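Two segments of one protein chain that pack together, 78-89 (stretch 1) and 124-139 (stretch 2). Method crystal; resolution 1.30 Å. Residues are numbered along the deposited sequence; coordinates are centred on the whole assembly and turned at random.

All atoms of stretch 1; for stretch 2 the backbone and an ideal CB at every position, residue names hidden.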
ATOM      1  N   THR A  78      14.467   4.952  13.341  1.00  7.26           N
ATOM      2  CA  THR A  78      13.700   4.384  14.473  1.00  7.72           C
ATOM      3  C   THR A  78      12.260   4.231  14.085  1.00  7.40           C
ATOM      4  O   THR A  78      11.634   5.144  13.535  1.00  7.72           O
ATOM      5  CB  THR A  78      13.774   5.363  15.684  1.00  9.11           C
ATOM      6  OG1 THR A  78      15.201   5.595  16.023  1.00 13.33           O
ATOM      7  CG2 THR A  78      13.195   4.783  16.882  1.00 11.91           C
ATOM      8  N   LEU A  79      11.750   3.022  14.316  1.00  6.80           N
ATOM      9  CA  LEU A  79      10.370   2.646  14.031  1.00  7.67           C
ATOM     10  C   LEU A  79       9.820   2.096  15.364  1.00  7.77           C
ATOM     11  O   LEU A  79      10.114   0.976  15.768  1.00  8.62           O
ATOM     12  CB  LEU A  79      10.334   1.520  12.960  1.00  8.41           C
ATOM     13  CG  LEU A  79      10.771   2.026  11.578  1.00  7.31           C
ATOM     14  CD1 LEU A  79      11.083   0.863  10.613  1.00  8.89           C
ATOM     15  CD2 LEU A  79       9.636   2.872  11.005  1.00 11.68           C
ATOM     16  N   GLY A  80       9.009   2.907  16.017  1.00 10.08           N
ATOM     17  CA  GLY A  80       8.512   2.502  17.390  1.00 10.32           C
ATOM     18  C   GLY A  80       9.674   2.269  18.258  1.00 11.36           C
ATOM     19  O   GLY A  80      10.579   3.253  18.436  1.00 14.89           O
ATOM     20  N   SER A  81       9.871   1.116  18.843  1.00 11.29           N
ATOM     21  CA  SER A  81      10.981   0.714  19.702  1.00 13.39           C
ATOM     22  C   SER A  81      12.074   0.047  19.036  1.00 13.39           C
ATOM     23  O   SER A  81      13.042  -0.535  19.630  1.00 13.79           O
ATOM     24  CB  SER A  81      10.524  -0.141  20.920  1.00 14.57           C
ATOM     25  OG  SER A  81      10.151  -1.335  20.381  1.00 20.19           O
ATOM     26  N   LEU A  82      12.041  -0.017  17.688  1.00  9.41           N
ATOM     27  CA  LEU A  82      13.077  -0.701  16.875  1.00  8.04           C
ATOM     28  C   LEU A  82      13.997   0.347  16.316  1.00  8.26           C
ATOM     29  O   LEU A  82      13.564   1.425  15.840  1.00  9.67           O
ATOM     30  CB  LEU A  82      12.419  -1.509  15.765  1.00  9.19           C
ATOM     31  CG  LEU A  82      11.335  -2.510  16.246  1.00  9.79           C
ATOM     32  CD1 LEU A  82      10.824  -3.225  14.995  1.00 14.34           C
ATOM     33  CD2 LEU A  82      11.900  -3.557  17.220  1.00 15.32           C
ATOM     34  N   THR A  83      15.278   0.032  16.286  1.00  7.71           N
ATOM     35  CA  THR A  83      16.313   0.977  15.734  1.00  8.46           C
ATOM     36  C   THR A  83      17.121   0.292  14.716  1.00  7.42           C
ATOM     37  O   THR A  83      17.598  -0.896  14.937  1.00  8.39           O
ATOM     38  CB  THR A  83      17.185   1.473  16.869  1.00  9.71           C
ATOM     39  OG1 THR A  83      16.312   2.163  17.844  1.00 13.28           O
ATOM     40  CG2 THR A  83      18.181   2.462  16.426  1.00 11.88           C
ATOM     41  N   ILE A  84      17.409   0.934  13.596  1.00  7.55           N
ATOM     42  CA  ILE A  84      18.216   0.436  12.529  1.00  6.92           C
ATOM     43  C   ILE A  84      19.391   1.351  12.329  1.00  7.83           C
ATOM     44  O   ILE A  84      19.227   2.433  11.721  1.00  8.49           O
ATOM     45  CB  ILE A  84      17.444   0.373  11.169  1.00  7.26           C
ATOM     46  CG1 ILE A  84      16.138  -0.384  11.366  1.00  9.18           C
ATOM     47  CG2 ILE A  84      18.329  -0.267  10.115  1.00  8.22           C
ATOM     48  CD1 ILE A  84      15.156  -0.119  10.192  1.00  8.99           C
ATOM     49  N   PRO A  85      20.569   1.019  12.798  1.00  7.72           N
ATOM     50  CA  PRO A  85      21.754   1.857  12.529  1.00 10.10           C
ATOM     51  C   PRO A  85      22.130   1.627  10.960  1.00  8.93           C
ATOM     52  O   PRO A  85      21.972   0.496  10.503  1.00 13.17           O
ATOM     53  CB  PRO A  85      22.849   1.264  13.477  1.00  9.71           C
ATOM     54  CG  PRO A  85      22.343  -0.036  14.052  1.00 12.47           C
ATOM     55  CD  PRO A  85      20.888  -0.148  13.704  1.00 10.29           C
ATOM     56  N   LYS A  86      22.502   2.580  10.319  1.00 10.17           N
ATOM     57  CA  LYS A  86      23.006   2.534   9.035  1.00 10.55           C
ATOM     58  C   LYS A  86      22.009   2.079   7.953  1.00  8.41           C
ATOM     59  O   LYS A  86      22.387   1.427   6.997  1.00 10.38           O
ATOM     60  CB  LYS A  86      24.320   1.767   8.985  1.00 11.18           C
ATOM     61  CG  LYS A  86      25.473   2.334   9.876  1.00 16.45           C
ATOM     62  CD  LYS A  86      26.922   1.852   9.369  1.00 21.90           C
ATOM     63  CE  LYS A  86      27.013   2.344   7.903  1.00 24.69           C
ATOM     64  NZ  LYS A  86      28.657   2.279   7.460  1.00 26.42           N
ATOM     65  N   GLN A  87      20.765   2.414   8.173  1.00  6.27           N
ATOM     66  CA  GLN A  87      19.768   2.288   7.088  1.00  6.06           C
ATOM     67  C   GLN A  87      20.101   3.231   5.934  1.00  5.03           C
ATOM     68  O   GLN A  87      20.354   4.411   6.183  1.00  5.80           O
ATOM     69  CB  GLN A  87      18.384   2.629   7.649  1.00  5.40           C
ATOM     70  CG  GLN A  87      17.285   2.597   6.548  1.00  5.90           C
ATOM     71  CD  GLN A  87      17.083   1.240   5.943  1.00  4.90           C
ATOM     72  OE1 GLN A  87      16.926   0.253   6.706  1.00  5.10           O
ATOM     73  NE2 GLN A  87      17.040   1.124   4.624  1.00  5.82           N
ATOM     74  N   SER A  88      20.129   2.723   4.720  1.00  4.90           N
ATOM     75  CA  SER A  88      20.321   3.588   3.544  1.00  4.93           C
ATOM     76  C   SER A  88      18.963   4.245   3.255  1.00  4.29           C
ATOM     77  O   SER A  88      17.940   3.535   3.090  1.00  5.11           O
ATOM     78  CB  SER A  88      20.821   2.772   2.432  1.00  5.35           C
ATOM     79  OG  SER A  88      21.090   3.622   1.303  1.00  6.15           O
ATOM     80  N   ILE A  89      18.962   5.560   3.155  1.00  4.78           N
ATOM     81  CA  ILE A  89      17.770   6.382   2.867  1.00  5.40           C
ATOM     82  C   ILE A  89      18.055   7.340   1.750  1.00  5.59           C
ATOM     83  O   ILE A  89      19.204   7.850   1.577  1.00  6.30           O
ATOM     84  CB  ILE A  89      17.291   7.145   4.126  1.00  5.60           C
ATOM     85  CG1 ILE A  89      18.361   8.143   4.654  1.00  6.93           C
ATOM     86  CG2 ILE A  89      16.906   6.144   5.219  1.00  6.23           C
ATOM     87  CD1 ILE A  89      17.820   9.068   5.655  1.00  9.14           C
ATOM     88  N   UNK A 124      21.605  -2.965  -5.012  1.00  7.84           N
ATOM     89  CA  UNK A 124      20.340  -2.975  -4.226  1.00  8.48           C
ATOM     90  C   UNK A 124      20.514  -2.214  -2.932  1.00  6.73           C
ATOM     91  O   UNK A 124      21.646  -1.948  -2.442  1.00  8.16           O
ATOM     92  CB  UNK A 124      19.890  -4.406  -3.923  1.00  8.48           C
ATOM     93  N   UNK A 125      19.389  -1.827  -2.316  1.00  6.54           N
ATOM     94  CA  UNK A 125      19.335  -1.022  -1.083  1.00  5.61           C
ATOM     95  C   UNK A 125      18.500  -1.808  -0.088  1.00  5.63           C
ATOM     96  O   UNK A 125      17.238  -1.700  -0.095  1.00  5.88           O
ATOM     97  CB  UNK A 125      18.749   0.370  -1.327  1.00  5.61           C
ATOM     98  N   UNK A 126      19.081  -2.624   0.795  1.00  4.94           N
ATOM     99  CA  UNK A 126      18.339  -3.387   1.809  1.00  5.26           C
ATOM    100  C   UNK A 126      17.276  -2.511   2.479  1.00  5.12           C
ATOM    101  O   UNK A 126      17.532  -1.382   2.910  1.00  5.32           O
ATOM    102  CB  UNK A 126      19.297  -3.949   2.862  1.00  5.26           C
ATOM    103  N   UNK A 127      16.062  -3.066   2.620  1.00  4.83           N
ATOM    104  CA  UNK A 127      14.959  -2.276   3.151  1.00  4.56           C
ATOM    105  C   UNK A 127      14.963  -2.266   4.636  1.00  3.74           C
ATOM    106  O   UNK A 127      15.731  -3.019   5.296  1.00  5.07           O
ATOM    107  CB  UNK A 127      13.614  -2.802   2.645  1.00  4.56           C
ATOM    108  N   UNK A 128      14.127  -1.433   5.220  1.00  4.15           N
ATOM    109  CA  UNK A 128      14.015  -1.420   6.681  1.00  4.38           C
ATOM    110  C   UNK A 128      13.714  -2.779   7.211  1.00  4.34           C
ATOM    111  O   UNK A 128      14.306  -3.208   8.239  1.00  4.65           O
ATOM    112  CB  UNK A 128      12.935  -0.439   7.141  1.00  4.38           C
ATOM    113  N   UNK A 129      12.825  -3.562   6.563  1.00  4.10           N
ATOM    114  CA  UNK A 129      12.472  -4.884   7.060  1.00  4.17           C
ATOM    115  C   UNK A 129      13.684  -5.831   6.966  1.00  4.04           C
ATOM    116  O   UNK A 129      13.987  -6.563   7.907  1.00  4.75           O
ATOM    117  CB  UNK A 129      11.285  -5.447   6.275  1.00  4.17           C
ATOM    118  N   UNK A 130      14.385  -5.808   5.817  1.00  4.56           N
ATOM    119  CA  UNK A 130      15.579  -6.615   5.644  1.00  4.45           C
ATOM    120  C   UNK A 130      16.630  -6.315   6.714  1.00  4.77           C
ATOM    121  O   UNK A 130      17.223  -7.246   7.248  1.00  5.68           O
ATOM    122  CB  UNK A 130      16.168  -6.383   4.251  1.00  4.45           C
ATOM    123  N   UNK A 131      16.867  -5.040   7.011  1.00  4.25           N
ATOM    124  CA  UNK A 131      17.862  -4.679   8.006  1.00  4.96           C
ATOM    125  C   UNK A 131      17.464  -5.050   9.402  1.00  4.55           C
ATOM    126  O   UNK A 131      18.303  -5.525  10.212  1.00  5.05           O
ATOM    127  CB  UNK A 131      18.144  -3.176   7.946  1.00  4.96           C
ATOM    128  N   UNK A 132      16.211  -4.839   9.797  1.00  4.27           N
ATOM    129  CA  UNK A 132      15.718  -5.272  11.095  1.00  4.79           C
ATOM    130  C   UNK A 132      15.982  -6.777  11.257  1.00  4.92           C
ATOM    131  O   UNK A 132      16.318  -7.213  12.379  1.00  5.91           O
ATOM    132  CB  UNK A 132      14.228  -4.957  11.243  1.00  4.79           C
ATOM    133  N   UNK A 133      15.790  -7.566  10.210  1.00  4.51           N
ATOM    134  CA  UNK A 133      16.037  -8.988  10.320  1.00  4.96           C
ATOM    135  C   UNK A 133      17.505  -9.313  10.306  1.00  5.78           C
ATOM    136  O   UNK A 133      17.979 -10.093  11.179  1.00  6.05           O
ATOM    137  CB  UNK A 133      15.331  -9.737   9.188  1.00  4.96           C
ATOM    138  N   UNK A 134      18.316  -8.767   9.404  1.00  5.90           N
ATOM    139  CA  UNK A 134      19.739  -9.199   9.322  1.00  6.85           C
ATOM    140  C   UNK A 134      20.491  -8.691  10.541  1.00  7.62           C
ATOM    141  O   UNK A 134      21.517  -9.360  10.895  1.00  8.70           O
ATOM    142  CB  UNK A 134      20.404  -8.687   8.043  1.00  6.85           C
ATOM    143  N   UNK A 135      20.098  -7.644  11.187  1.00  6.87           N
ATOM    144  CA  UNK A 135      20.784  -7.186  12.383  1.00  7.93           C
ATOM    145  C   UNK A 135      20.331  -7.956  13.610  1.00  8.78           C
ATOM    146  O   UNK A 135      20.894  -7.714  14.713  1.00  9.97           O
ATOM    147  CB  UNK A 135      20.552  -5.688  12.588  1.00  7.93           C
ATOM    148  N   UNK A 136      19.403  -8.861  13.486  1.00  7.89           N
ATOM    149  CA  UNK A 136      19.041  -9.750  14.606  1.00  9.16           C
ATOM    150  C   UNK A 136      17.944  -9.231  15.404  1.00  9.09           C
ATOM    151  O   UNK A 136      17.607  -9.801  16.472  1.00 11.15           O
ATOM    152  CB  UNK A 136      20.235  -9.999  15.530  1.00  9.16           C
ATOM    153  N   UNK A 137      17.277  -8.097  15.090  1.00  8.29           N
ATOM    154  CA  UNK A 137      16.263  -7.475  15.936  1.00  8.95           C
ATOM    155  C   UNK A 137      14.909  -8.241  15.830  1.00  8.96           C
ATOM    156  O   UNK A 137      14.309  -8.618  16.928  1.00 12.20           O
ATOM    157  CB  UNK A 137      16.084  -6.008  15.539  1.00  8.95           C
ATOM    158  N   UNK A 138      14.449  -8.594  14.676  1.00  7.34           N
ATOM    159  CA  UNK A 138      13.129  -9.266  14.543  1.00  7.02           C
ATOM    160  C   UNK A 138      13.343 -10.717  14.211  1.00  6.23           C
ATOM    161  O   UNK A 138      14.366 -11.064  13.559  1.00  7.46           O
ATOM    162  CB  UNK A 138      12.263  -8.605  13.469  1.00  7.02           C
ATOM    163  N   UNK A 139      12.492 -11.607  14.609  1.00  5.93           N
ATOM    164  CA  UNK A 139      12.831 -13.036  14.576  1.00  6.64           C
ATOM    165  C   UNK A 139      12.621 -13.695  13.195  1.00  6.19           C
ATOM    166  O   UNK A 139      13.224 -14.740  12.916  1.00  6.23           O
ATOM    167  CB  UNK A 139      11.991 -13.776  15.619  1.00  6.64           C
TER

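Position 124 has no atom of stretch 1 within 5.5 Å of its ideal CB, so the interface does not constrain it; it is Ser 124. At 125 the CB points toward stretch 1, 4.8 Å from Ser 88 OG, leaving room for a medium side chain, apolar or polar. Ile 125 sets CG2 3.5 Å from Ser 88 CB.

Position 126 has phi -44°, compatible with proline among others, and its CB points sideways into open space. O of 126 receives Gln 87 NE2 at 3.1 Å (150°). The residue is Pro 126, and the same O accepts from water 1, which accepts from Ser 88 N. At 127 the CB points away, and phi/psi of -84/171° just before helix 128-134 suits an N-cap such as Ser, Thr, Asp or Asn. Thr 127 fills it, its OG1 accepting from N of 130 at 3.2 Å.

The ideal CB of 128 lies 3.8 Å from Ile 84 CD1 and 4.1 Å from both Leu 79 CD1 and Gln 87 OE1. Such crowding favours a compact apolar group, Ala or Val for instance. In Val 128, CB packs 3.7 Å from Ile 84 CD1. Positions 129 and 130 meet nothing of stretch 1; Thr 129 points away, while Asp 130 OD2 accepts from Thr 127 N at 3.3 Å.

At 131 the CB points toward stretch 1, 3.6 Å from Ile 84 CG2 and 3.8 Å from Gln 87 OE1, an acceptor that invites a short donor: Asn, Ser or Thr. Asn 131 gives ND2 to Gln 87 OE1 at 2.8 Å (163°) and also to water 1.

The CB of 132 points sideways, 5.0 Å from Ile 84 CG1, so a longer apolar chain, Leu or Met, could reach Leu 82 and Ile 84. Leu 132 does: CD2 lies 3.6 Å from Ile 84 CG1 and 3.8 Å from Leu 82 CB. Positions 133 and 134 are out of reach, leaving the choice open; they are Phe 133 and Ser 134.

Position 135 directs its CB toward stretch 1 but from beyond 5.5 Å; a long donor such as Gln, Lys or Arg could seek Thr 83 O. Gln 135 NE2 donates to Thr 83 O at 2.8 Å (135°) and to OG1 of 137 at 2.8 Å (150°).

At 136, phi/psi of 93/4° would jam a CB against the carbonyl O of 135, which calls for glycine; Gly 136 closes a Schellman motif. The CB of 137 points toward stretch 1, its ideal position 5.1 Å from Leu 82 CD2, which suits Val, Thr or Ile; Thr 137 CG2 lies 3.7 Å from Leu 82 CD2. At 138 the CB points sideways with nothing of stretch 1 within 5.5 Å, so a medium or long apolar chain could reach Leu 82; Ile 138 CG2 lies 4.2 Å from Leu 82 CD1. Position 139 is out of reach and unconstrained; it is Pro 139.

Stretch 2 124-139: SIPTVTDNLFSQGTIP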
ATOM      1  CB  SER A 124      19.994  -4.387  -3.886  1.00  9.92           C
ATOM      2  OG  SER A 124      20.835  -4.908  -2.906  1.00 13.04           O
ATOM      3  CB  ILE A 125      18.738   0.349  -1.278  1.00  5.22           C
ATOM      4  CG1 ILE A 125      19.341   1.092  -2.491  1.00  5.73           C
ATOM      5  CG2 ILE A 125      18.924   1.165  -0.015  1.00  6.16           C
ATOM      6  CD1 ILE A 125      18.602   2.354  -2.790  1.00  6.63           C
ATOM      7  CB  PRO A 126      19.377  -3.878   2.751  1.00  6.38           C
ATOM      8  CG  PRO A 126      20.627  -4.060   1.888  1.00  7.25           C
ATOM      9  CD  PRO A 126      20.577  -2.886   0.871  1.00  5.74           C
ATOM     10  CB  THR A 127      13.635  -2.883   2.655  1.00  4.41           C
ATOM     11  OG1 THR A 127      13.478  -4.187   3.262  1.00  4.77           O
ATOM     12  CG2 THR A 127      13.576  -3.043   1.133  1.00  5.64           C
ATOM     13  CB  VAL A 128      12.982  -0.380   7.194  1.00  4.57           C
ATOM     14  CG1 VAL A 128      13.491   1.028   6.898  1.00  5.39           C
ATOM     15  CG2 VAL A 128      11.579  -0.583   6.630  1.00  5.45           C
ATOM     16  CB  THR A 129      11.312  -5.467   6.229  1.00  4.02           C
ATOM     17  OG1 THR A 129      10.341  -4.407   6.033  1.00  5.23           O
ATOM     18  CG2 THR A 129      10.656  -6.610   6.952  1.00  5.43           C
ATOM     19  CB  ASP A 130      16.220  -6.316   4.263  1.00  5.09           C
ATOM     20  CG  ASP A 130      15.469  -6.842   3.135  1.00  6.67           C
ATOM     21  OD1 ASP A 130      14.700  -7.799   3.258  1.00  7.67           O
ATOM     22  OD2 ASP A 130      15.691  -6.278   1.999  1.00  8.71           O
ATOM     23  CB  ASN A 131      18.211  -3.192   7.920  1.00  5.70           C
ATOM     24  CG  ASN A 131      19.067  -2.869   6.724  1.00  5.27           C
ATOM     25  OD1 ASN A 131      19.917  -3.657   6.302  1.00  6.50           O
ATOM     26  ND2 ASN A 131      18.854  -1.676   6.149  1.00  5.62           N
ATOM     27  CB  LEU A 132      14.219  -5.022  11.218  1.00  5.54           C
ATOM     28  CG  LEU A 132      13.905  -3.522  11.495  1.00  5.19           C
ATOM     29  CD1 LEU A 132      12.385  -3.323  11.294  1.00  6.70           C
ATOM     30  CD2 LEU A 132      14.302  -3.117  12.902  1.00  6.37           C
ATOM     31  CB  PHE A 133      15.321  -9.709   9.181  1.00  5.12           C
ATOM     32  CG  PHE A 133      15.629 -11.186   9.265  1.00  4.27           C
ATOM     33  CD1 PHE A 133      15.106 -11.943  10.331  1.00  5.37           C
ATOM     34  CD2 PHE A 133      16.506 -11.807   8.346  1.00  5.76           C
ATOM     35  CE1 PHE A 133      15.517 -13.300  10.494  1.00  5.83           C
ATOM     36  CE2 PHE A 133      16.833 -13.168   8.522  1.00  6.94           C
ATOM     37  CZ  PHE A 133      16.356 -13.866   9.574  1.00  5.98           C
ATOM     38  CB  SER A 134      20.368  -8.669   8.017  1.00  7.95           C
ATOM     39  OG  SER A 134      20.410  -7.280   8.018  1.00  7.72           O
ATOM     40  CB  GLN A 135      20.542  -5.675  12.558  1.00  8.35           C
ATOM     41  CG  GLN A 135      19.268  -5.352  13.188  0.45  7.22           C
ATOM     42  CD  GLN A 135      18.918  -3.779  13.133  0.45  7.00           C
ATOM     43  OE1 GLN A 135      19.618  -3.033  12.420  0.45 10.36           O
ATOM     44  NE2 GLN A 135      17.836  -3.420  13.792  0.45  3.78           N
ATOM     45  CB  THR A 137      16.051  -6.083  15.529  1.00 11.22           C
ATOM     46  OG1 THR A 137      17.333  -5.405  15.667  1.00 12.54           O
ATOM     47  CG2 THR A 137      15.014  -5.350  16.474  1.00 12.74           C
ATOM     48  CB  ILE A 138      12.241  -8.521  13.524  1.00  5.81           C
ATOM     49  CG1 ILE A 138      12.814  -8.581  12.096  1.00  4.79           C
ATOM     50  CG2 ILE A 138      12.019  -7.122  14.015  1.00  6.44           C
ATOM     51  CD1 ILE A 138      11.872  -7.944  11.052  1.00  5.56           C
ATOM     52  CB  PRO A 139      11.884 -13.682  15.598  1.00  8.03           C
ATOM     53  CG  PRO A 139      10.727 -12.721  15.736  1.00  6.11           C
ATOM     54  CD  PRO A 139      11.314 -11.344  15.489  1.00  6.49           C
TER
HETATM   55  O   HOH W   1      19.912  -0.171   3.847  1.00  6.01           O
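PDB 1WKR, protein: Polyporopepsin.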